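Subdomain of Desmoplakin Carboxy-Terminal domain (DPCT) (Homo sapiens, PDB 1LM5) probably binds intermediate filaments through its plakin repeats, as part of the desmoplakin tail that links these filaments to desmosomes. Local coordinates at residues P82-K85 with A86-F90; K97-A101 with A102-K106; G115-F118 with L119-Y123. All blocks are in the same frame, centred on the assembly; numbering follows the deposited sequence.

Contact 1. Residues P82-K85 with A86-F90; sequences PAQK and AFIGF
The Phe90 ring lies against Lys85, whose CB sits 3.4 Å above one face of the ring, displaced toward the rim. This is a CH-pi contact, with CB 3.6 Å from the ring centroid and 17° off its normal. Further along the lysine, CD passes 3.6 Å from Phe90 CE2, so the aliphatic stem, crossing the aromatic side chain at about a right angle, meets the ring at two points. The torsion of Lys85 explains the fit: CG stands beside the backbone N and opposite the carbonyl carbon (chi1 -81°), and the chain stays extended until it bends at its last torsion. Pro82 O reaches the ring obliquely, 3.5 Å from Phe90 CZ. Outside the contact, Leu110 also packs on the ring.

The backbone between the two side chains is the C-terminal end of helix 74-88. Ala86 N donates to Pro82 O and, weakly, to Ala83 O. Gln84 O is gripped by two amides: Ile88 N, 2.9 Å away in a nearly straight bond, and Phe87 N, which comes from well above the carbonyl plane. The last bond runs from Gly89 N to Lys85 O at 2.6 Å. Gly89 then leaves the helix with a positive phi, a conformation easily reached by a residue lacking CB, and the chain turns so that Phe90 is brought back beside the final turn. On the more exposed flank, Ile88 CG1 folds against Lys85 CA at 3.4 Å.

Chemically, the helix end is closed by backbone bonds and by a largely buried aromatic ring. Of the Lys85 side chain the ring meets the hydrocarbon stem, and its CE1 lies near the lysine's carbonyl group; the lysine stays partly exposed, consistent with its amine pointing away from the ring.

Contact 2. Residues K97-A101 with A102-K106; sequences KKMSA and AEAVK
Ser100 and Glu103 are joined at the start of helix 101-106 by two hydrogen bonds that converge on one carboxylate oxygen. Ser100 is the N-cap, and its backbone N donates to Glu103 OE2 over 2.7 Å, approaching from above the carboxylate plane. Ser100 OG also donates to Glu103 OE2, at 2.7 Å, and here the carboxylate oxygen offers its anti lone pair, the one away from OE1. The backbone N-H to carboxylate bond is the half of a capping box made by the third helical residue. OG takes the position between backbone N and carbonyl carbon (chi1 62°), which turns it to the glutamate, and the glutamate chain runs extended beyond CG to meet it. A negative carboxylate at a helix N-terminus is probably favoured by the helix dipole.

Just behind this tight polar core lies a looser apolar one. Met99, the residue before the cap, bends at its last torsion so that SD lies 4.1 Å from Ala104 CA and CE 4.4 Å from Ala104 CB, in the positions of a hydrophobic staple. Met99 CB and Glu103 CB approach to 3.9 Å, while Ala104 N donates to Ser100 O to start the helical ladder. Toward Lys97 and Lys98 the packing gives out: Lys97 is exposed, and Lys98 directs its amine to Pro131 O.

Phe147 lies against both Ser100 and Glu103, covering the cap from a neighbouring loop. On the helix itself, Ala101 and Ala102 face Leu119 and Val105 meets Tyr112, which seats this short helix against helix 112-124.

Contact 3. Residues G115-F118 with L119-Y123; sequences GQRF and LEFQY
Phe118, Leu119 and Gln116 carry much of this i to i+3 and i to i+4 packing along helix 112-124, an alpha-helix of the plakin-repeat fold. Phe118 presents the edge of its ring to Phe121, with CD2 4.1 Å from Phe121 CD1, the two side chains slanting across each other. Phe121 in turn lies over Arg117 O, which stands 3.0 Å above one ring face and off its centre. The ring is also met edge-to-face by Tyr177.

Leu119 folds back over the preceding turn, CG 3.2 Å from Gly115 O, the same oxygen that accepts the Leu119 N-H. Gln116 bends at its second torsion (chi2 -56°), turning the amide across the helix flank toward Leu119, so that NE2 comes 3.5 Å from Leu119 CD1. Its amide plane stands at a right angle to the Glu120 carboxylate; Gln116 OE1 and Glu120 OE2, both acceptors as modelled, lie 3.5 Å apart without a hydrogen bond.

Arg117 lies alongside Phe121, its CB 3.8 Å from Phe121 CE1, and sends its charge out of the segment to a salt bridge with Glu44 on helix 36-47. At the far end, Tyr123 makes a cation-pi contact with Arg151 of the second subunit. A water links backbone to side chain over a single turn, donating to Glu120 OE1 at 2.6 Å and to Arg117 O at 3.3 Å.

In the fold
The three contacts follow one another in series along the chain, on helices 74-88, 101-106 and 112-124. Contact 1 closes the first helix, contact 2 opens the second, and contact 3 occupies the third. Their centres lie about 9 Å (1 to 2), 11 Å (1 to 3) and 12 Å (2 to 3) apart, so the helices form one compact cluster. Phe90 O probably accepts from Met99 N, and the Phe90 ring packs on Ala104. The Phe118 ring packs on Pro82, Ala83 and Ala86, while Gln122 NE2 reaches Ala86 O. Val105 meets Gly115. Contact 3, nearest the chain's centre, thus ties both other helices into the core of this probable filament-binding module.

Contact 1. Residues P82-K85 with A86-F90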
ATOM      1  N   PRO B  82      -2.727 -13.118  15.294  1.00 21.22           N
ATOM      2  CA  PRO B  82      -2.564 -13.807  14.007  1.00 19.70           C
ATOM      3  C   PRO B  82      -2.918 -12.899  12.824  1.00 18.40           C
ATOM      4  O   PRO B  82      -2.240 -12.914  11.801  1.00 18.03           O
ATOM      5  CB  PRO B  82      -3.511 -14.993  14.121  1.00 19.69           C
ATOM      6  CG  PRO B  82      -3.545 -15.270  15.613  1.00 22.18           C
ATOM      7  CD  PRO B  82      -3.621 -13.868  16.192  1.00 21.00           C
ATOM      8  N   ALA B  83      -3.987 -12.116  12.965  1.00 16.85           N
ATOM      9  CA  ALA B  83      -4.403 -11.202  11.897  1.00 18.44           C
ATOM     10  C   ALA B  83      -3.310 -10.168  11.631  1.00 18.14           C
ATOM     11  O   ALA B  83      -3.039  -9.813  10.482  1.00 17.77           O
ATOM     12  CB  ALA B  83      -5.698 -10.489  12.279  1.00 15.57           C
ATOM     13  N   GLN B  84      -2.699  -9.664  12.695  1.00 18.78           N
ATOM     14  CA  GLN B  84      -1.635  -8.682  12.523  1.00 20.85           C
ATOM     15  C   GLN B  84      -0.485  -9.382  11.812  1.00 20.29           C
ATOM     16  O   GLN B  84       0.148  -8.816  10.931  1.00 20.96           O
ATOM     17  CB  GLN B  84      -1.160  -8.121  13.865  1.00 20.68           C
ATOM     18  CG  GLN B  84      -0.130  -7.011  13.714  1.00 22.56           C
ATOM     19  CD  GLN B  84       0.110  -6.235  14.995  1.00 25.38           C
ATOM     20  OE1 GLN B  84       0.584  -6.787  15.992  1.00 30.52           O
ATOM     21  NE2 GLN B  84      -0.214  -4.942  14.976  1.00 23.72           N
ATOM     22  N   LYS B  85      -0.227 -10.627  12.199  1.00 22.12           N
ATOM     23  CA  LYS B  85       0.839 -11.393  11.571  1.00 23.04           C
ATOM     24  C   LYS B  85       0.541 -11.594  10.094  1.00 22.47           C
ATOM     25  O   LYS B  85       1.458 -11.688   9.284  1.00 20.92           O
ATOM     26  CB  LYS B  85       1.008 -12.756  12.250  1.00 23.26           C
ATOM     27  CG  LYS B  85       1.810 -12.713  13.539  1.00 30.25           C
ATOM     28  CD  LYS B  85       1.937 -14.103  14.134  1.00 34.00           C
ATOM     29  CE  LYS B  85       2.667 -14.071  15.465  1.00 38.02           C
ATOM     30  NZ  LYS B  85       4.053 -13.536  15.311  1.00 41.63           N
ATOM     31  N   ALA B  86      -0.741 -11.663   9.745  1.00 21.08           N
ATOM     32  CA  ALA B  86      -1.133 -11.845   8.352  1.00 21.72           C
ATOM     33  C   ALA B  86      -0.648 -10.659   7.542  1.00 20.67           C
ATOM     34  O   ALA B  86      -0.539 -10.726   6.318  1.00 21.69           O
ATOM     35  CB  ALA B  86      -2.640 -11.972   8.235  1.00 22.19           C
ATOM     36  N   PHE B  87      -0.358  -9.559   8.223  1.00 20.31           N
ATOM     37  CA  PHE B  87       0.143  -8.393   7.521  1.00 21.60           C
ATOM     38  C   PHE B  87       1.654  -8.265   7.647  1.00 23.05           C
ATOM     39  O   PHE B  87       2.364  -8.141   6.651  1.00 22.17           O
ATOM     40  CB  PHE B  87      -0.486  -7.112   8.051  1.00 22.11           C
ATOM     41  CG  PHE B  87      -0.074  -5.906   7.289  1.00 21.40           C
ATOM     42  CD1 PHE B  87      -0.691  -5.589   6.089  1.00 21.92           C
ATOM     43  CD2 PHE B  87       0.976  -5.113   7.735  1.00 22.20           C
ATOM     44  CE1 PHE B  87      -0.269  -4.496   5.335  1.00 22.22           C
ATOM     45  CE2 PHE B  87       1.404  -4.024   6.989  1.00 21.65           C
ATOM     46  CZ  PHE B  87       0.778  -3.715   5.787  1.00 23.62           C
ATOM     47  N   ILE B  88       2.147  -8.294   8.880  1.00 24.03           N
ATOM     48  CA  ILE B  88       3.578  -8.142   9.100  1.00 27.01           C
ATOM     49  C   ILE B  88       4.350  -9.360   8.630  1.00 26.07           C
ATOM     50  O   ILE B  88       5.521  -9.260   8.280  1.00 25.51           O
ATOM     51  CB  ILE B  88       3.889  -7.880  10.585  1.00 29.65           C
ATOM     52  CG1 ILE B  88       3.247  -8.960  11.454  1.00 33.80           C
ATOM     53  CG2 ILE B  88       3.380  -6.504  10.984  1.00 32.40           C
ATOM     54  CD1 ILE B  88       3.435  -8.740  12.964  1.00 37.41           C
ATOM     55  N   GLY B  89       3.688 -10.510   8.631  1.00 24.71           N
ATOM     56  CA  GLY B  89       4.325 -11.734   8.198  1.00 25.60           C
ATOM     57  C   GLY B  89       4.554 -12.698   9.346  1.00 26.12           C
ATOM     58  O   GLY B  89       4.759 -12.286  10.489  1.00 26.01           O
ATOM     59  N   PHE B  90       4.487 -13.989   9.046  1.00 26.54           N
ATOM     60  CA  PHE B  90       4.721 -15.004  10.059  1.00 29.42           C
ATOM     61  C   PHE B  90       6.199 -15.348   9.977  1.00 32.97           C
ATOM     62  O   PHE B  90       6.740 -15.545   8.890  1.00 29.88           O
ATOM     63  CB  PHE B  90       3.854 -16.238   9.810  1.00 28.00           C
ATOM     64  CG  PHE B  90       2.388 -16.000  10.051  1.00 27.84           C
ATOM     65  CD1 PHE B  90       1.604 -15.384   9.087  1.00 26.60           C
ATOM     66  CD2 PHE B  90       1.803 -16.361  11.259  1.00 26.85           C
ATOM     67  CE1 PHE B  90       0.257 -15.129   9.314  1.00 26.24           C
ATOM     68  CE2 PHE B  90       0.448 -16.106  11.498  1.00 26.60           C
ATOM     69  CZ  PHE B  90      -0.323 -15.487  10.518  1.00 26.48           C
TER

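Contact 2. Residues K97-A101 with A102-K106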
ATOM      1  N   LYS B  97      12.795 -15.009   6.370  1.00 42.13           N
ATOM      2  CA  LYS B  97      11.914 -14.947   5.205  1.00 42.83           C
ATOM      3  C   LYS B  97      10.477 -15.160   5.669  1.00 42.01           C
ATOM      4  O   LYS B  97       9.965 -16.277   5.646  1.00 41.15           O
ATOM      5  CB  LYS B  97      12.301 -16.028   4.196  1.00 44.35           C
ATOM      6  CG  LYS B  97      11.589 -15.917   2.855  1.00 47.90           C
ATOM      7  CD  LYS B  97      12.002 -14.652   2.111  1.00 49.72           C
ATOM      8  CE  LYS B  97      11.321 -14.558   0.751  1.00 50.84           C
ATOM      9  NZ  LYS B  97      11.674 -15.708  -0.131  1.00 52.99           N
ATOM     10  N   LYS B  98       9.838 -14.074   6.093  1.00 40.91           N
ATOM     11  CA  LYS B  98       8.471 -14.101   6.598  1.00 39.88           C
ATOM     12  C   LYS B  98       7.451 -14.780   5.685  1.00 37.53           C
ATOM     13  O   LYS B  98       7.488 -14.635   4.463  1.00 38.20           O
ATOM     14  CB  LYS B  98       8.023 -12.670   6.896  1.00 40.72           C
ATOM     15  CG  LYS B  98       8.888 -11.971   7.932  1.00 42.46           C
ATOM     16  CD  LYS B  98       8.859 -10.462   7.749  1.00 45.16           C
ATOM     17  CE  LYS B  98       9.503 -10.056   6.425  1.00 46.08           C
ATOM     18  NZ  LYS B  98       9.415  -8.587   6.167  1.00 48.00           N
ATOM     19  N   MET B  99       6.541 -15.535   6.291  1.00 34.61           N
ATOM     20  CA  MET B  99       5.503 -16.220   5.540  1.00 31.87           C
ATOM     21  C   MET B  99       4.256 -15.352   5.469  1.00 29.64           C
ATOM     22  O   MET B  99       3.914 -14.666   6.433  1.00 27.58           O
ATOM     23  CB  MET B  99       5.094 -17.526   6.221  1.00 34.41           C
ATOM     24  CG  MET B  99       6.148 -18.603   6.330  1.00 36.52           C
ATOM     25  SD  MET B  99       5.309 -20.109   6.885  1.00 39.70           S
ATOM     26  CE  MET B  99       5.084 -19.764   8.635  1.00 35.78           C
ATOM     27  N   SER B 100       3.578 -15.389   4.329  1.00 26.94           N
ATOM     28  CA  SER B 100       2.337 -14.655   4.168  1.00 25.53           C
ATOM     29  C   SER B 100       1.254 -15.531   4.816  1.00 24.82           C
ATOM     30  O   SER B 100       1.517 -16.677   5.186  1.00 24.20           O
ATOM     31  CB  SER B 100       2.031 -14.459   2.685  1.00 26.44           C
ATOM     32  OG  SER B 100       1.868 -15.708   2.038  1.00 26.51           O
ATOM     33  N   ALA B 101       0.044 -15.006   4.956  1.00 24.41           N
ATOM     34  CA  ALA B 101      -1.028 -15.787   5.566  1.00 23.74           C
ATOM     35  C   ALA B 101      -1.228 -17.137   4.877  1.00 24.69           C
ATOM     36  O   ALA B 101      -1.329 -18.172   5.535  1.00 24.74           O
ATOM     37  CB  ALA B 101      -2.321 -14.999   5.538  1.00 23.69           C
ATOM     38  N   ALA B 102      -1.293 -17.119   3.549  1.00 24.84           N
ATOM     39  CA  ALA B 102      -1.507 -18.339   2.774  1.00 26.40           C
ATOM     40  C   ALA B 102      -0.468 -19.403   3.088  1.00 26.06           C
ATOM     41  O   ALA B 102      -0.807 -20.577   3.280  1.00 26.25           O
ATOM     42  CB  ALA B 102      -1.482 -18.026   1.290  1.00 25.37           C
ATOM     43  N   GLU B 103       0.793 -18.988   3.121  1.00 25.78           N
ATOM     44  CA  GLU B 103       1.897 -19.894   3.408  1.00 28.68           C
ATOM     45  C   GLU B 103       1.753 -20.414   4.831  1.00 28.69           C
ATOM     46  O   GLU B 103       1.929 -21.605   5.085  1.00 28.04           O
ATOM     47  CB  GLU B 103       3.228 -19.163   3.248  1.00 29.80           C
ATOM     48  CG  GLU B 103       3.354 -18.401   1.934  1.00 33.61           C
ATOM     49  CD  GLU B 103       4.614 -17.554   1.850  1.00 35.38           C
ATOM     50  OE1 GLU B 103       5.703 -18.127   1.623  1.00 40.12           O
ATOM     51  OE2 GLU B 103       4.519 -16.318   2.016  1.00 33.70           O
ATOM     52  N   ALA B 104       1.406 -19.519   5.754  1.00 28.28           N
ATOM     53  CA  ALA B 104       1.242 -19.900   7.152  1.00 27.74           C
ATOM     54  C   ALA B 104       0.195 -20.991   7.321  1.00 27.35           C
ATOM     55  O   ALA B 104       0.324 -21.861   8.195  1.00 28.84           O
ATOM     56  CB  ALA B 104       0.866 -18.687   7.990  1.00 25.54           C
ATOM     57  N   VAL B 105      -0.851 -20.936   6.506  1.00 26.72           N
ATOM     58  CA  VAL B 105      -1.896 -21.939   6.580  1.00 27.78           C
ATOM     59  C   VAL B 105      -1.277 -23.250   6.128  1.00 30.37           C
ATOM     60  O   VAL B 105      -1.459 -24.291   6.763  1.00 28.31           O
ATOM     61  CB  VAL B 105      -3.077 -21.609   5.655  1.00 25.78           C
ATOM     62  CG1 VAL B 105      -4.049 -22.781   5.622  1.00 25.44           C
ATOM     63  CG2 VAL B 105      -3.800 -20.371   6.172  1.00 27.02           C
ATOM     64  N   LYS B 106      -0.537 -23.186   5.026  1.00 32.03           N
ATOM     65  CA  LYS B 106       0.101 -24.377   4.490  1.00 35.50           C
ATOM     66  C   LYS B 106       0.967 -25.079   5.523  1.00 35.22           C
ATOM     67  O   LYS B 106       0.953 -26.307   5.618  1.00 34.92           O
ATOM     68  CB  LYS B 106       0.960 -24.032   3.272  1.00 37.99           C
ATOM     69  CG  LYS B 106       0.188 -23.906   1.969  1.00 40.93           C
ATOM     70  CD  LYS B 106       1.120 -23.719   0.763  1.00 43.43           C
ATOM     71  CE  LYS B 106       2.029 -24.935   0.534  1.00 45.25           C
ATOM     72  NZ  LYS B 106       3.070 -25.111   1.594  1.00 45.90           N
TER

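Contact 3. Residues G115-F118 with L119-Y123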
ATOM      1  N   GLY B 115      -6.712 -18.162   8.366  1.00 20.83           N
ATOM      2  CA  GLY B 115      -5.947 -17.805   7.189  1.00 22.27           C
ATOM      3  C   GLY B 115      -6.849 -17.356   6.062  1.00 22.83           C
ATOM      4  O   GLY B 115      -6.588 -16.340   5.413  1.00 21.63           O
ATOM      5  N   GLN B 116      -7.921 -18.109   5.835  1.00 22.80           N
ATOM      6  CA  GLN B 116      -8.862 -17.789   4.773  1.00 24.34           C
ATOM      7  C   GLN B 116      -9.547 -16.455   4.998  1.00 21.70           C
ATOM      8  O   GLN B 116      -9.761 -15.699   4.056  1.00 20.23           O
ATOM      9  CB  GLN B 116      -9.918 -18.883   4.642  1.00 26.28           C
ATOM     10  CG  GLN B 116      -9.556 -19.918   3.613  1.00 33.78           C
ATOM     11  CD  GLN B 116      -9.297 -19.301   2.252  1.00 32.06           C
ATOM     12  OE1 GLN B 116     -10.198 -18.738   1.619  1.00 36.14           O
ATOM     13  NE2 GLN B 116      -8.066 -19.404   1.796  1.00 33.11           N
ATOM     14  N   ARG B 117      -9.902 -16.180   6.243  1.00 21.52           N
ATOM     15  CA  ARG B 117     -10.549 -14.917   6.569  1.00 20.61           C
ATOM     16  C   ARG B 117      -9.598 -13.800   6.180  1.00 18.65           C
ATOM     17  O   ARG B 117      -9.973 -12.838   5.516  1.00 16.96           O
ATOM     18  CB  ARG B 117     -10.802 -14.787   8.072  1.00 21.84           C
ATOM     19  CG  ARG B 117     -11.932 -15.590   8.636  1.00 25.75           C
ATOM     20  CD  ARG B 117     -12.453 -14.907   9.898  1.00 21.24           C
ATOM     21  NE  ARG B 117     -11.448 -14.801  10.952  1.00 20.67           N
ATOM     22  CZ  ARG B 117     -11.055 -15.814  11.720  1.00 25.35           C
ATOM     23  NH1 ARG B 117     -11.585 -17.020  11.554  1.00 24.64           N
ATOM     24  NH2 ARG B 117     -10.137 -15.624  12.656  1.00 26.47           N
ATOM     25  N   PHE B 118      -8.352 -13.941   6.618  1.00 17.61           N
ATOM     26  CA  PHE B 118      -7.349 -12.923   6.380  1.00 18.19           C
ATOM     27  C   PHE B 118      -7.106 -12.685   4.896  1.00 17.20           C
ATOM     28  O   PHE B 118      -7.070 -11.544   4.438  1.00 16.46           O
ATOM     29  CB  PHE B 118      -6.059 -13.318   7.098  1.00 17.97           C
ATOM     30  CG  PHE B 118      -6.230 -13.553   8.576  1.00 17.62           C
ATOM     31  CD1 PHE B 118      -5.276 -14.277   9.285  1.00 18.60           C
ATOM     32  CD2 PHE B 118      -7.332 -13.038   9.268  1.00 17.75           C
ATOM     33  CE1 PHE B 118      -5.406 -14.483  10.657  1.00 17.11           C
ATOM     34  CE2 PHE B 118      -7.473 -13.240  10.638  1.00 18.51           C
ATOM     35  CZ  PHE B 118      -6.497 -13.972  11.336  1.00 17.93           C
ATOM     36  N   LEU B 119      -6.940 -13.762   4.144  1.00 16.48           N
ATOM     37  CA  LEU B 119      -6.733 -13.627   2.711  1.00 16.06           C
ATOM     38  C   LEU B 119      -7.901 -12.897   2.063  1.00 16.68           C
ATOM     39  O   LEU B 119      -7.717 -12.037   1.200  1.00 17.08           O
ATOM     40  CB  LEU B 119      -6.575 -15.006   2.073  1.00 17.62           C
ATOM     41  CG  LEU B 119      -5.354 -15.776   2.555  1.00 19.75           C
ATOM     42  CD1 LEU B 119      -5.382 -17.196   1.977  1.00 21.97           C
ATOM     43  CD2 LEU B 119      -4.107 -15.049   2.119  1.00 18.96           C
ATOM     44  N   GLU B 120      -9.108 -13.234   2.487  1.00 15.79           N
ATOM     45  CA  GLU B 120     -10.285 -12.595   1.927  1.00 18.43           C
ATOM     46  C   GLU B 120     -10.363 -11.127   2.295  1.00 16.99           C
ATOM     47  O   GLU B 120     -10.678 -10.287   1.460  1.00 15.97           O
ATOM     48  CB  GLU B 120     -11.531 -13.323   2.391  1.00 17.46           C
ATOM     49  CG  GLU B 120     -11.547 -14.761   1.892  1.00 22.12           C
ATOM     50  CD  GLU B 120     -12.645 -15.569   2.508  1.00 22.05           C
ATOM     51  OE1 GLU B 120     -13.201 -15.127   3.540  1.00 24.13           O
ATOM     52  OE2 GLU B 120     -12.938 -16.657   1.973  1.00 24.90           O
ATOM     53  N   PHE B 121     -10.077 -10.833   3.554  1.00 14.82           N
ATOM     54  CA  PHE B 121     -10.092  -9.462   4.021  1.00 15.34           C
ATOM     55  C   PHE B 121      -9.145  -8.647   3.150  1.00 15.96           C
ATOM     56  O   PHE B 121      -9.485  -7.563   2.696  1.00 14.39           O
ATOM     57  CB  PHE B 121      -9.603  -9.381   5.463  1.00 15.15           C
ATOM     58  CG  PHE B 121     -10.545  -9.978   6.466  1.00 14.35           C
ATOM     59  CD1 PHE B 121     -10.052 -10.474   7.670  1.00 16.02           C
ATOM     60  CD2 PHE B 121     -11.916 -10.007   6.234  1.00 14.64           C
ATOM     61  CE1 PHE B 121     -10.918 -10.992   8.637  1.00 14.97           C
ATOM     62  CE2 PHE B 121     -12.797 -10.523   7.189  1.00 14.91           C
ATOM     63  CZ  PHE B 121     -12.295 -11.016   8.395  1.00 16.26           C
ATOM     64  N   GLN B 122      -7.941  -9.174   2.935  1.00 15.39           N
ATOM     65  CA  GLN B 122      -6.962  -8.459   2.129  1.00 16.28           C
ATOM     66  C   GLN B 122      -7.446  -8.349   0.697  1.00 17.58           C
ATOM     67  O   GLN B 122      -7.477  -7.266   0.117  1.00 16.33           O
ATOM     68  CB  GLN B 122      -5.606  -9.175   2.176  1.00 17.13           C
ATOM     69  CG  GLN B 122      -4.993  -9.221   3.570  1.00 16.44           C
ATOM     70  CD  GLN B 122      -3.710 -10.035   3.630  1.00 19.76           C
ATOM     71  OE1 GLN B 122      -3.361 -10.745   2.683  1.00 18.29           O
ATOM     72  NE2 GLN B 122      -3.009  -9.947   4.758  1.00 17.61           N
ATOM     73  N   TYR B 123      -7.837  -9.483   0.132  1.00 18.18           N
ATOM     74  CA  TYR B 123      -8.301  -9.520  -1.238  1.00 18.88           C
ATOM     75  C   TYR B 123      -9.381  -8.482  -1.516  1.00 18.52           C
ATOM     76  O   TYR B 123      -9.278  -7.695  -2.457  1.00 17.31           O
ATOM     77  CB  TYR B 123      -8.831 -10.912  -1.557  1.00 19.51           C
ATOM     78  CG  TYR B 123      -9.196 -11.065  -3.003  1.00 23.14           C
ATOM     79  CD1 TYR B 123      -8.217 -11.267  -3.963  1.00 25.69           C
ATOM     80  CD2 TYR B 123     -10.525 -10.966  -3.421  1.00 23.61           C
ATOM     81  CE1 TYR B 123      -8.545 -11.368  -5.301  1.00 26.56           C
ATOM     82  CE2 TYR B 123     -10.861 -11.066  -4.756  1.00 25.42           C
ATOM     83  CZ  TYR B 123      -9.866 -11.266  -5.692  1.00 27.62           C
ATOM     84  OH  TYR B 123     -10.183 -11.359  -7.027  1.00 31.39           O
TER
HETATM   85  O   HOH W   1     -13.196 -13.191   5.212  1.00 35.25           O